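Local coordinates for uric acid degradation bifunctional protein TTL (PDB 2Q37) that catalyses the last two steps of uric acid degradation, hydrolysing 5-hydroxyisourate to OHCU and, through its N-terminal domain, the part in this chain, decarboxylating OHCU stereoselectively to (S)-allantoin, at residues E165-K168 with I169-L172. Sequence-based numbering, arbitrary orientation.
Sequences EQMK and ITEL. With 3AL (1-[(4S)-2,5-dioxoimidazolidin-4-yl]urea), chain B.
Gln166 and Thr170, one helical turn apart, meet amide to hydroxyl: NE2 of Gln166 stands 3.1 Å from OG1 of Thr170, a weak hydrogen bond, its N-H...O angle only 126°. With CG anti to the backbone N (chi1 163°), the glutamine chain bends at chi2 and runs forward along the helix, bringing NE2 to the threonine hydroxyl. Its other amide atom, OE1, accepts from NE2 of His78, while OG1 of Thr170 is also hydrogen-bonded to the carbonyl of Cys33. Both amide atoms therefore have partners, which probably fixes the flip of the amide group. The methyl branch of Thr170 is turned to the selenomethionine Met167, whose CE lies 3.4 Å from CG2. Bends at chi2 and chi3 of Met167 also bring its CE to within 3.7 Å of CG of Glu171, whose side chain crosses Met167 at about a right angle. Beyond CG, Glu171 runs extended to a salt bridge with Arg59; Met167 packs on Trp62 and Phe63 of helix 51-64. NZ of Lys168 meets OE2 of Glu165 on its syn side, 25° out of the carboxylate plane, at 3.1 Å, a salt bridge, whereas OE1 of Glu165 accepts from the backbone N of Cys134. Ile169 points CD1 at the bound (S)-allantoin, 3.2 Å from its N9, and lays CG1 against the carbonyl O of Glu165. Regular i to i+4 backbone hydrogen bonds, such as Thr170 N to Gln166 O at 3.0 Å, link the same residues. This is a stretch of alpha-helix 155-178 lining the OHCU decarboxylase active site: Ile169 forms part of the pocket wall, and Gln166, hydrogen-bonded to the proton-donor His78, probably helps to position it from the second shell.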
loop_
_atom_site.group_PDB
_atom_site.type_symbol
_atom_site.label_atom_id
_atom_site.label_comp_id
_atom_site.label_asym_id
_atom_site.label_seq_id
_atom_site.Cartn_x
_atom_site.Cartn_y
_atom_site.Cartn_z
ATOM N N GLU A 165 -3.147 6.498 -12.185
ATOM C CA GLU A 165 -3.158 5.960 -13.535
ATOM C C GLU A 165 -4.361 4.991 -13.681
ATOM O O GLU A 165 -5.081 5.012 -14.680
ATOM C CB GLU A 165 -1.855 5.224 -13.808
ATOM C CG GLU A 165 -0.683 6.143 -13.983
ATOM C CD GLU A 165 -0.945 7.175 -15.052
ATOM O OE1 GLU A 165 -1.277 6.772 -16.181
ATOM O OE2 GLU A 165 -0.826 8.391 -14.767
ATOM N N GLN A 166 -4.576 4.163 -12.661
ATOM C CA GLN A 166 -5.671 3.203 -12.640
ATOM C C GLN A 166 -7.005 3.930 -12.725
ATOM O O GLN A 166 -7.920 3.492 -13.416
ATOM C CB GLN A 166 -5.591 2.386 -11.348
ATOM C CG GLN A 166 -6.817 1.623 -10.953
ATOM C CD GLN A 166 -7.135 0.502 -11.913
ATOM O OE1 GLN A 166 -6.260 -0.271 -12.308
ATOM N NE2 GLN A 166 -8.408 0.397 -12.290
HETATM N N MSE A 167 -7.114 5.046 -12.023
HETATM C CA MSE A 167 -8.355 5.794 -12.030
HETATM C C MSE A 167 -8.596 6.391 -13.400
HETATM O O MSE A 167 -9.731 6.439 -13.861
HETATM C CB MSE A 167 -8.326 6.903 -10.985
HETATM C CG MSE A 167 -9.651 7.626 -10.834
HETATM SE SE MSE A 167 -11.104 6.471 -10.220
HETATM C CE MSE A 167 -12.272 6.556 -11.805
ATOM N N LYS A 168 -7.539 6.859 -14.053
ATOM C CA LYS A 168 -7.713 7.416 -15.386
ATOM C C LYS A 168 -8.240 6.331 -16.350
ATOM O O LYS A 168 -9.125 6.591 -17.156
ATOM C CB LYS A 168 -6.395 7.988 -15.923
ATOM C CG LYS A 168 -5.901 9.242 -15.201
ATOM C CD LYS A 168 -4.793 9.907 -16.005
ATOM C CE LYS A 168 -3.549 10.118 -15.177
ATOM N NZ LYS A 168 -2.440 10.698 -15.989
ATOM N N ILE A 169 -7.695 5.122 -16.245
ATOM C CA ILE A 169 -8.092 4.006 -17.091
ATOM C C ILE A 169 -9.574 3.711 -16.881
ATOM O O ILE A 169 -10.323 3.471 -17.833
ATOM C CB ILE A 169 -7.303 2.733 -16.729
ATOM C CG1 ILE A 169 -5.841 2.895 -17.141
ATOM C CG2 ILE A 169 -7.954 1.516 -17.393
ATOM C CD1 ILE A 169 -4.908 1.838 -16.582
ATOM N N THR A 170 -9.964 3.723 -15.611
ATOM C CA THR A 170 -11.314 3.460 -15.209
ATOM C C THR A 170 -12.236 4.522 -15.772
ATOM O O THR A 170 -13.281 4.183 -16.316
ATOM C CB THR A 170 -11.399 3.384 -13.676
ATOM O OG1 THR A 170 -10.834 2.136 -13.246
ATOM C CG2 THR A 170 -12.828 3.483 -13.192
ATOM N N GLU A 171 -11.846 5.792 -15.672
ATOM C CA GLU A 171 -12.663 6.893 -16.203
ATOM C C GLU A 171 -12.871 6.737 -17.697
ATOM O O GLU A 171 -13.944 7.023 -18.228
ATOM C CB GLU A 171 -11.979 8.231 -16.003
ATOM C CG GLU A 171 -12.151 8.873 -14.656
ATOM C CD GLU A 171 -11.407 10.196 -14.604
ATOM O OE1 GLU A 171 -11.701 11.048 -15.479
ATOM O OE2 GLU A 171 -10.539 10.370 -13.710
ATOM N N LEU A 172 -11.803 6.313 -18.357
ATOM C CA LEU A 172 -11.762 6.105 -19.793
ATOM C C LEU A 172 -12.765 5.036 -20.199
ATOM O O LEU A 172 -13.473 5.177 -21.203
ATOM C CB LEU A 172 -10.348 5.668 -20.176
ATOM C CG LEU A 172 -9.759 6.195 -21.480
ATOM C CD1 LEU A 172 -10.276 5.376 -22.648
ATOM C CD2 LEU A 172 -10.108 7.681 -21.635
HETATM C C4 3AL B . -3.190 -1.145 -18.256
HETATM C C5 3AL B . -4.231 -1.748 -19.058
HETATM O O5 3AL B . -4.710 -2.850 -19.132
HETATM N N7 3AL B . -4.779 -0.785 -19.928
HETATM C C8 3AL B . -4.079 0.385 -19.678
HETATM O O8 3AL B . -4.308 1.431 -20.273
HETATM N N9 3AL B . -3.114 0.206 -18.689
HETATM N N3 3AL B . -1.951 -1.917 -18.319
HETATM C C2 3AL B . -0.823 -1.405 -17.514
HETATM N N1 3AL B . 0.191 -2.060 -17.556
HETATM O O2 3AL B . -0.983 -0.303 -16.806
#